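Local coordinates for folylpolyglutamate synthase protein FOLC (PDB 2VOS) that probably adds glutamate to dihydropteroate and successive glutamates to tetrahydrofolate, at the cost of ATP, and binds ADP in this crystal, at residues 265-270 / 276-281; 102-107 / 118-123; 208-213 / 242-247; 377-382 / 415-420. All blocks are in the same frame, centred on the assembly; numbering follows the deposited sequence.

Contact 1: residues 265-270 / 276-281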
# COMPACT_ATOMS: atom_id res chain seq x y z
N VAL A 265 -12.82 -3.77 -15.65
CA VAL A 265 -12.99 -2.39 -16.08
C VAL A 265 -13.50 -2.43 -17.52
O VAL A 265 -12.83 -2.96 -18.40
CB VAL A 265 -11.67 -1.71 -16.13
CG1 VAL A 265 -11.89 -0.29 -16.59
CG2 VAL A 265 -11.05 -1.74 -14.71
N LEU A 266 -14.70 -1.91 -17.76
CA LEU A 266 -15.25 -1.89 -19.10
C LEU A 266 -14.74 -0.68 -19.90
O LEU A 266 -14.36 -0.83 -21.07
CB LEU A 266 -16.79 -1.92 -19.05
CG LEU A 266 -17.40 -3.19 -18.45
CD1 LEU A 266 -18.92 -3.17 -18.53
CD2 LEU A 266 -16.89 -4.45 -19.16
N ARG A 267 -14.76 0.51 -19.30
CA ARG A 267 -14.36 1.72 -20.02
C ARG A 267 -13.71 2.67 -19.00
O ARG A 267 -14.04 2.64 -17.80
CB ARG A 267 -15.56 2.46 -20.64
CG ARG A 267 -16.61 1.59 -21.26
CD ARG A 267 -17.64 2.33 -22.21
NE ARG A 267 -17.83 1.52 -23.44
CZ ARG A 267 -18.57 0.40 -23.50
NH1 ARG A 267 -19.24 -0.02 -22.40
NH2 ARG A 267 -18.65 -0.30 -24.64
N ARG A 268 -12.87 3.56 -19.48
CA ARG A 268 -12.20 4.50 -18.61
C ARG A 268 -11.79 5.71 -19.43
O ARG A 268 -11.37 5.55 -20.58
CB ARG A 268 -11.02 3.77 -18.01
CG ARG A 268 -9.77 4.46 -18.01
CD ARG A 268 -8.70 3.51 -17.35
NE ARG A 268 -8.00 4.39 -16.47
CZ ARG A 268 -6.97 5.15 -16.80
NH1 ARG A 268 -6.43 5.06 -18.01
NH2 ARG A 268 -6.45 5.97 -15.88
N GLN A 269 -12.01 6.90 -18.90
CA GLN A 269 -11.60 8.14 -19.55
C GLN A 269 -10.83 8.95 -18.51
O GLN A 269 -11.29 9.08 -17.39
CB GLN A 269 -12.80 8.99 -19.89
CG GLN A 269 -13.51 8.71 -21.16
CD GLN A 269 -14.17 9.97 -21.61
OE1 GLN A 269 -14.13 11.00 -20.90
NE2 GLN A 269 -14.77 9.94 -22.81
N ILE A 270 -9.73 9.55 -18.92
CA ILE A 270 -9.05 10.53 -18.10
C ILE A 270 -9.98 11.73 -17.87
O ILE A 270 -10.75 12.12 -18.77
CB ILE A 270 -7.79 11.06 -18.84
CG1 ILE A 270 -6.96 9.87 -19.29
CG2 ILE A 270 -7.00 12.01 -17.97
CD1 ILE A 270 -6.85 8.81 -18.27
N VAL A 276 -12.80 8.71 -15.08
CA VAL A 276 -14.17 8.29 -14.95
C VAL A 276 -14.22 6.86 -15.48
O VAL A 276 -13.70 6.56 -16.55
CB VAL A 276 -15.05 9.20 -15.79
CG1 VAL A 276 -16.50 8.64 -15.76
CG2 VAL A 276 -15.05 10.67 -15.20
N LEU A 277 -14.87 5.97 -14.74
CA LEU A 277 -14.90 4.54 -15.04
C LEU A 277 -16.29 3.99 -15.28
O LEU A 277 -17.27 4.43 -14.69
CB LEU A 277 -14.27 3.75 -13.82
CG LEU A 277 -12.92 4.31 -13.34
CD1 LEU A 277 -12.44 3.55 -12.03
CD2 LEU A 277 -11.90 4.18 -14.42
N GLN A 278 -16.36 2.95 -16.10
CA GLN A 278 -17.52 2.11 -16.11
C GLN A 278 -17.04 0.71 -15.74
O GLN A 278 -16.18 0.14 -16.44
CB GLN A 278 -18.14 2.05 -17.54
CG GLN A 278 -19.41 1.23 -17.51
CD GLN A 278 -20.11 1.21 -18.85
OE1 GLN A 278 -19.54 0.75 -19.86
NE2 GLN A 278 -21.38 1.68 -18.87
N LEU A 279 -17.58 0.16 -14.65
CA LEU A 279 -17.09 -1.11 -14.12
C LEU A 279 -18.17 -2.19 -14.17
O LEU A 279 -19.30 -1.98 -13.73
CB LEU A 279 -16.65 -0.92 -12.67
CG LEU A 279 -15.57 0.15 -12.38
CD1 LEU A 279 -15.25 0.30 -10.83
CD2 LEU A 279 -14.27 -0.13 -13.12
N GLN A 280 -17.79 -3.37 -14.64
CA GLN A 280 -18.61 -4.54 -14.40
C GLN A 280 -18.20 -5.24 -13.09
O GLN A 280 -17.07 -5.75 -12.97
CB GLN A 280 -18.50 -5.51 -15.55
CG GLN A 280 -19.40 -6.74 -15.35
CD GLN A 280 -19.73 -7.34 -16.64
OE1 GLN A 280 -20.14 -6.64 -17.57
NE2 GLN A 280 -19.54 -8.66 -16.76
N GLY A 281 -19.06 -5.17 -12.09
CA GLY A 281 -18.83 -5.83 -10.82
C GLY A 281 -19.55 -7.17 -10.83
O GLY A 281 -20.17 -7.57 -11.86
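Arg267 and Gln278 hold each other twice, by backbone and by side chain. Gln278 N donates to Arg267 O at 2.9 Å and nearly straight. Gln278 O receives Leu266 N at 2.9 Å and Arg267 N at 3.2 Å: two residues facing one, the classic beta bulge, which shifts the antiparallel register by one. On the face of Arg267 and Gln278 the two side chains run side by side, and Arg267 NH1 reaches Gln278 OE1 at 2.7 Å, the oxygen lying in the guanidinium plane although the amide is turned 74° from it. With chi1 at -176°, the extended glutamine lifts its amide to the arginine; a long amide suits the place, offering OE1 to Arg267 and NE2 to Ser287. Further along, Gln269 and Val276 exchange two backbone bonds. The bulge turns Leu266 toward the partner strand, its CD1 3.8 Å from Gln280 CB. On the other face, Val265 CG2 meets Leu279 CD2 at 3.9 Å, and Leu277 CD2 lies along the aliphatic start of Arg268, whose NE hydrogen-bonds to Gln275 and NH2 salt-bridges Glu369. Val265 and Leu277 supply hydrocarbon to helix 296-312, while strand 284-291 flanks the hairpin beyond 276-281.

Contact 2: residues 102-107 / 118-123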
# COMPACT_ATOMS: atom_id res chain seq x y z
N GLN A 102 3.90 8.74 6.95
CA GLN A 102 4.41 9.82 7.84
C GLN A 102 4.37 9.52 9.33
O GLN A 102 5.33 9.86 10.07
CB GLN A 102 3.64 11.11 7.61
CG GLN A 102 3.61 11.52 6.17
CD GLN A 102 2.59 12.61 5.95
OE1 GLN A 102 1.45 12.35 5.47
NE2 GLN A 102 2.99 13.86 6.27
N SER A 103 3.28 8.91 9.80
CA SER A 103 3.11 8.69 11.22
C SER A 103 2.52 7.30 11.43
O SER A 103 1.70 6.87 10.65
CB SER A 103 2.19 9.77 11.81
OG SER A 103 1.79 9.40 13.12
N PRO A 104 2.95 6.59 12.49
CA PRO A 104 2.39 5.27 12.63
C PRO A 104 0.87 5.26 12.91
O PRO A 104 0.26 4.20 12.73
CB PRO A 104 3.15 4.70 13.84
CG PRO A 104 3.64 5.86 14.59
CD PRO A 104 3.91 6.93 13.56
N VAL A 105 0.27 6.38 13.35
CA VAL A 105 -1.22 6.39 13.50
C VAL A 105 -1.90 5.97 12.20
O VAL A 105 -3.06 5.49 12.21
CB VAL A 105 -1.81 7.79 14.01
CG1 VAL A 105 -1.15 8.19 15.28
CG2 VAL A 105 -1.67 8.93 12.98
N GLU A 106 -1.20 6.12 11.07
CA GLU A 106 -1.84 5.83 9.80
C GLU A 106 -2.19 4.34 9.73
O GLU A 106 -2.98 3.92 8.88
CB GLU A 106 -0.89 6.08 8.62
CG GLU A 106 -0.66 7.57 8.30
CD GLU A 106 0.62 7.72 7.47
OE1 GLU A 106 0.83 6.91 6.52
OE2 GLU A 106 1.46 8.59 7.81
N ARG A 107 -1.49 3.55 10.52
CA ARG A 107 -1.65 2.06 10.45
C ARG A 107 -2.95 1.58 11.06
O ARG A 107 -3.31 0.44 10.84
CB ARG A 107 -0.52 1.35 11.20
CG ARG A 107 0.85 1.68 10.55
CD ARG A 107 2.02 1.24 11.43
NE ARG A 107 3.27 1.33 10.64
CZ ARG A 107 3.78 0.34 9.88
NH1 ARG A 107 3.19 -0.88 9.80
NH2 ARG A 107 4.93 0.56 9.20
N ALA A 118 -3.18 10.05 20.84
CA ALA A 118 -3.59 9.64 22.19
C ALA A 118 -4.23 8.20 22.19
O ALA A 118 -3.93 7.34 23.02
CB ALA A 118 -4.56 10.73 22.75
N GLN A 119 -5.07 7.93 21.21
CA GLN A 119 -5.73 6.65 21.11
C GLN A 119 -4.69 5.59 20.79
O GLN A 119 -4.86 4.44 21.20
CB GLN A 119 -6.74 6.68 19.98
CG GLN A 119 -8.08 7.28 20.41
CD GLN A 119 -8.89 8.00 19.28
OE1 GLN A 119 -8.52 8.06 18.09
NE2 GLN A 119 -10.00 8.56 19.71
N TYR A 120 -3.66 5.95 19.98
CA TYR A 120 -2.64 4.95 19.57
C TYR A 120 -1.88 4.51 20.81
O TYR A 120 -1.65 3.32 21.05
CB TYR A 120 -1.73 5.59 18.53
CG TYR A 120 -0.54 4.78 18.01
CD1 TYR A 120 -0.66 4.01 16.85
CD2 TYR A 120 0.70 4.81 18.65
CE1 TYR A 120 0.45 3.27 16.34
CE2 TYR A 120 1.84 4.04 18.12
CZ TYR A 120 1.67 3.30 16.97
OH TYR A 120 2.72 2.57 16.41
N VAL A 121 -1.45 5.50 21.60
CA VAL A 121 -0.77 5.24 22.89
C VAL A 121 -1.67 4.45 23.84
O VAL A 121 -1.21 3.48 24.42
CB VAL A 121 -0.29 6.59 23.55
CG1 VAL A 121 0.23 6.40 24.95
CG2 VAL A 121 0.78 7.25 22.66
N ALA A 122 -2.95 4.85 24.02
CA ALA A 122 -3.86 4.13 24.93
C ALA A 122 -4.02 2.68 24.46
O ALA A 122 -4.12 1.79 25.27
CB ALA A 122 -5.24 4.81 24.97
N THR A 123 -4.06 2.45 23.15
CA THR A 123 -4.19 1.08 22.63
C THR A 123 -2.96 0.25 22.98
O THR A 123 -3.09 -0.86 23.45
CB THR A 123 -4.47 1.08 21.11
OG1 THR A 123 -5.68 1.83 20.90
CG2 THR A 123 -4.69 -0.32 20.58
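Pro104 and Val105 begin a short 3-10 segment, 104-107, that meets helix 117-140 at Tyr120, the CA atoms of Val105 and Tyr120 being 6.4 Å apart, with no hydrogen bond between the segments. On the 118-123 side, Tyr120 makes every contact. A chi1 of 176° swings its ring away from the backbone N and carries it out to the proline. The two side chains cross at about a right angle: Pro104 CB lies 3.4 Å from Tyr120 OH and 3.7 Å from Tyr120 CZ, with Pro104 CG a little farther from the same end of the ring. Nearer the helix, Val105 CG1 packs 4.2 Å from Tyr120 CB, while Val105 CA approaches CD1 of the ring. A compact, rigid proline and a branched valine suit this place because they offer hydrocarbon to the ring without a flexible chain to be ordered. Tyrosine suits the other side: its ring lies among hydrocarbon groups, and its hydroxyl is satisfied by a hydrogen bond to Glu31.

The turn carrying Pro104 is held from within. Glu106 OE2 accepts from Gln102 N at 2.6 Å, through the syn lone pair, and from Ser103 N at 2.7 Å, from above the carboxylate plane. Two N-H groups thus grip one oxygen and would favour its negative charge. Leu27 of helix 23-34 touches both Val105 and Tyr120, and helix 151-165 adds Leu155 and Met158. One buried tyrosine thus joins the 3-10 turn between strands 93-96 and 108-110 to helix 117-140, with helices 23-34 and 151-165 packed round it.

Contact 3: residues 208-213 / 242-247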
# COMPACT_ATOMS: atom_id res chain seq x y z
N ASP A 208 11.00 -17.23 -7.83
CA ASP A 208 10.12 -18.37 -7.63
C ASP A 208 8.66 -17.90 -7.65
O ASP A 208 8.01 -17.90 -6.60
CB ASP A 208 10.39 -19.00 -6.27
CG ASP A 208 9.70 -20.33 -6.13
OD1 ASP A 208 8.99 -20.68 -7.09
OD2 ASP A 208 9.87 -21.01 -5.11
N ILE A 209 8.13 -17.50 -8.82
CA ILE A 209 6.86 -16.77 -8.79
C ILE A 209 5.72 -17.64 -8.21
O ILE A 209 4.80 -17.16 -7.52
CB ILE A 209 6.46 -16.17 -10.15
CG1 ILE A 209 5.52 -14.98 -9.90
CG2 ILE A 209 5.83 -17.26 -11.04
N ALA A 210 5.85 -18.93 -8.45
CA ALA A 210 4.96 -19.90 -7.87
C ALA A 210 5.04 -19.97 -6.32
O ALA A 210 4.00 -20.03 -5.65
CB ALA A 210 5.24 -21.24 -8.45
N GLY A 211 6.24 -19.95 -5.76
CA GLY A 211 6.41 -19.94 -4.30
C GLY A 211 5.91 -18.62 -3.73
O GLY A 211 5.32 -18.57 -2.65
N ILE A 212 6.14 -17.54 -4.48
CA ILE A 212 5.66 -16.21 -4.08
C ILE A 212 4.13 -16.20 -4.03
O ILE A 212 3.55 -15.79 -3.03
CB ILE A 212 6.23 -15.08 -5.00
CG1 ILE A 212 7.77 -15.04 -4.91
CG2 ILE A 212 5.62 -13.71 -4.63
CD1 ILE A 212 8.42 -14.01 -5.86
N ALA A 213 3.50 -16.69 -5.09
CA ALA A 213 2.02 -16.83 -5.17
C ALA A 213 1.47 -17.68 -4.06
O ALA A 213 0.49 -17.30 -3.41
CB ALA A 213 1.61 -17.43 -6.50
N MSE A 242 -1.77 -17.28 -11.33
CA MSE A 242 -3.18 -17.68 -11.27
C MSE A 242 -3.35 -19.19 -10.93
O MSE A 242 -4.13 -19.57 -10.05
CB MSE A 242 -3.91 -17.31 -12.57
CG MSE A 242 -5.41 -17.61 -12.55
SE MSE A 242 -6.28 -16.52 -11.10
CE MSE A 242 -6.18 -14.81 -12.03
N GLU A 243 -2.60 -20.05 -11.61
CA GLU A 243 -2.68 -21.48 -11.35
C GLU A 243 -2.52 -21.79 -9.86
O GLU A 243 -3.34 -22.51 -9.24
CB GLU A 243 -1.62 -22.20 -12.16
N VAL A 244 -1.50 -21.19 -9.25
CA VAL A 244 -1.26 -21.40 -7.83
C VAL A 244 -2.40 -20.86 -6.97
O VAL A 244 -2.83 -21.51 -5.99
CB VAL A 244 0.09 -20.76 -7.35
CG1 VAL A 244 0.13 -20.68 -5.83
CG2 VAL A 244 1.26 -21.54 -7.88
N LEU A 245 -2.90 -19.67 -7.29
CA LEU A 245 -3.97 -19.12 -6.51
C LEU A 245 -5.26 -19.92 -6.59
O LEU A 245 -5.99 -20.05 -5.56
CB LEU A 245 -4.26 -17.66 -6.96
CG LEU A 245 -3.08 -16.69 -6.85
CD1 LEU A 245 -3.51 -15.30 -7.39
CD2 LEU A 245 -2.65 -16.62 -5.42
N LEU A 246 -5.58 -20.41 -7.79
CA LEU A 246 -6.79 -21.24 -7.98
C LEU A 246 -6.67 -22.58 -7.24
O LEU A 246 -7.64 -23.09 -6.63
CB LEU A 246 -7.05 -21.49 -9.48
CG LEU A 246 -7.34 -20.25 -10.33
CD1 LEU A 246 -7.46 -20.56 -11.85
CD2 LEU A 246 -8.60 -19.56 -9.83
N ALA A 247 -5.48 -23.17 -7.30
CA ALA A 247 -5.20 -24.43 -6.56
C ALA A 247 -5.45 -24.25 -5.05
O ALA A 247 -6.13 -25.07 -4.42
CB ALA A 247 -3.80 -24.87 -6.81
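Val244 points its CB at the neighbouring helix, where that atom already lies 3.8 Å from Ala213 CB. From there the side chain forks. CG1, on the far side of CB from the backbone N (chi1 165°), presses on Ala213 CB at 3.6 Å and touches the carbonyl carbon of the same alanine. CG2 spreads back along the other helix by one turn, to Ala210, where it lies 4.0 Å from Ala210 CB and 3.8 Å from Ala210 O. The valine's two branches therefore rest on two alanines three residues apart, which lie on the same side of helix 209-217. Alanine suits both places, its single methyl letting the valine branches come down to the backbone itself. The axes of the two short segments approach to 8.9 Å, with a crossing angle of -34°, so the helices run roughly in the same direction. In the Mur ligase middle domain, a member of the P-loop NTPase clan, helix 209-217 follows strand 191-194 and helix 239-251 follows strand 231-234, neighbouring parallel strands of the central sheet. Leu245 adds a second, smaller contact: its CD2 lies 3.8 Å from Ala213 O, and the same leucine also packs on Ile234 of strand 231-234. At the start of helix 209-217 Asp208 is the N-cap, its OD1 accepting from Gly211 N at 3.1 Å, well above the carboxylate plane.

Contact 4: residues 377-382 / 415-420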
# COMPACT_ATOMS: atom_id res chain seq x y z
N GLY A 377 13.37 13.43 -11.68
CA GLY A 377 12.98 12.50 -10.63
C GLY A 377 13.83 12.84 -9.41
O GLY A 377 14.96 13.33 -9.57
N VAL A 378 13.32 12.59 -8.19
CA VAL A 378 14.12 12.74 -6.98
C VAL A 378 13.91 11.39 -6.41
O VAL A 378 12.75 10.96 -6.18
CB VAL A 378 13.60 13.85 -6.00
CG1 VAL A 378 14.22 13.76 -4.54
CG2 VAL A 378 13.88 15.24 -6.57
N LEU A 379 15.04 10.68 -6.20
CA LEU A 379 14.96 9.27 -5.93
C LEU A 379 15.78 8.81 -4.72
O LEU A 379 16.95 9.18 -4.58
CB LEU A 379 15.47 8.55 -7.20
CG LEU A 379 15.31 7.04 -7.30
CD1 LEU A 379 13.91 6.65 -7.71
CD2 LEU A 379 16.34 6.51 -8.35
N SER A 380 15.18 8.01 -3.87
CA SER A 380 15.91 7.23 -2.88
C SER A 380 15.19 5.89 -2.73
O SER A 380 13.93 5.81 -2.64
CB SER A 380 15.94 7.95 -1.52
OG SER A 380 16.45 7.10 -0.50
N VAL A 381 15.99 4.83 -2.69
CA VAL A 381 15.44 3.49 -2.81
C VAL A 381 16.04 2.65 -1.71
O VAL A 381 17.22 2.80 -1.38
CB VAL A 381 15.76 2.86 -4.22
CG1 VAL A 381 15.19 1.45 -4.33
CG2 VAL A 381 15.13 3.72 -5.36
N LEU A 382 15.24 1.74 -1.16
CA LEU A 382 15.79 0.81 -0.16
C LEU A 382 16.66 -0.32 -0.79
O LEU A 382 16.48 -0.67 -1.95
CB LEU A 382 14.68 0.26 0.73
CG LEU A 382 13.83 1.38 1.37
CD1 LEU A 382 12.89 0.74 2.31
CD2 LEU A 382 14.64 2.45 2.09
N GLU A 415 26.00 7.09 -3.25
CA GLU A 415 27.00 6.74 -4.22
C GLU A 415 26.58 5.45 -4.95
O GLU A 415 26.68 5.34 -6.17
CB GLU A 415 28.37 6.60 -3.51
CG GLU A 415 28.77 7.92 -2.76
CD GLU A 415 28.47 7.94 -1.20
OE1 GLU A 415 27.32 7.70 -0.71
OE2 GLU A 415 29.45 8.23 -0.47
N ALA A 416 26.07 4.48 -4.20
CA ALA A 416 25.63 3.27 -4.87
C ALA A 416 24.45 3.59 -5.80
O ALA A 416 24.38 3.06 -6.91
CB ALA A 416 25.26 2.16 -3.85
N LEU A 417 23.52 4.44 -5.36
CA LEU A 417 22.31 4.73 -6.15
C LEU A 417 22.70 5.58 -7.40
O LEU A 417 22.18 5.39 -8.51
CB LEU A 417 21.26 5.44 -5.30
CG LEU A 417 19.92 5.77 -5.97
CD1 LEU A 417 19.36 4.48 -6.58
CD2 LEU A 417 18.91 6.41 -5.02
N ALA A 418 23.59 6.54 -7.19
CA ALA A 418 24.12 7.34 -8.28
C ALA A 418 24.75 6.49 -9.42
O ALA A 418 24.55 6.76 -10.61
CB ALA A 418 25.21 8.33 -7.73
N LEU A 419 25.58 5.54 -9.05
CA LEU A 419 26.16 4.62 -10.03
C LEU A 419 25.07 3.79 -10.75
O LEU A 419 25.06 3.72 -11.97
CB LEU A 419 27.16 3.73 -9.30
CG LEU A 419 27.96 2.62 -9.96
CD1 LEU A 419 28.88 3.17 -11.08
CD2 LEU A 419 28.78 2.01 -8.81
N ALA A 420 24.16 3.17 -9.98
CA ALA A 420 23.02 2.43 -10.55
C ALA A 420 22.29 3.32 -11.58
O ALA A 420 22.11 2.91 -12.73
CB ALA A 420 22.06 1.94 -9.45
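Apolar contacts between side chains come first, and all of them run through Leu417. This leucine turns from helix 414-425 toward segment 377-382: chi1 -178° extends CG toward the extended chain, and chi2 54° sets its two methyls, CD1 on the side chains and CD2 on the main chain. Its CD1 lies 4.0 Å from Leu379 CD2, the two leucines meeting at a slant, and a looser 4.5 Å from Val381 CG2. Leu379 and Val381 are two residues apart in extended chain and both point toward the helix, which places Leu417 against the pair. Val381 suits the place because its branch at CB carries methyl groups close to the main chain, whereas Leu379 sends its methyls farther out.

Contacts between side chain and backbone form the second group, and here CD2 of Leu417 does the work. It touches Leu379 O at 3.4 Å and Ser380 CA at 3.8 Å, lying against the main chain where Ser380 turns its own side chain away from the helix. Ser380 O accepts a hydrogen bond from Thr474 OG1, and Ser380 OG has a weak one with Asn406 N.

Other apolar groups close round the same leucines: Leu391 of helix 387-394 packs on Leu379, Val387 on Leu417, and strand 400-403 brings Val401 to Leu379 and Val403 to Leu417. Strands 374-379 and 400-403 are parallel neighbours in the sheet of the glutamate ligase domain, and helix 414-425 follows the second of them. With no hydrogen bond or salt bridge across the two segments, the helix and the extended chain are held by close packing of buried hydrocarbon and the hydrophobic effect, with little directional preference.

How the contacts relate
The four contacts follow one another along the chain and none touches another. Contacts 1 and 3 both fall in the Mur ligase middle domain range, their nearest atoms about 13 Å apart, whereas contact 4 belongs to the glutamate ligase domain range. Contact 2 lies across the chain's centre from contacts 1 and 3, yet its nearest atoms come to about 11 Å from those of contact 4. The nucleotide relates three of them: bound ADP is about 10 Å from the side chain of Val265, 11 Å from that of Leu379 and 13 Å from that of Leu245. The side chain of Val381 lies about 6 Å from that of His354, a magnesium ligand, and about 11 Å from the magnesium ion.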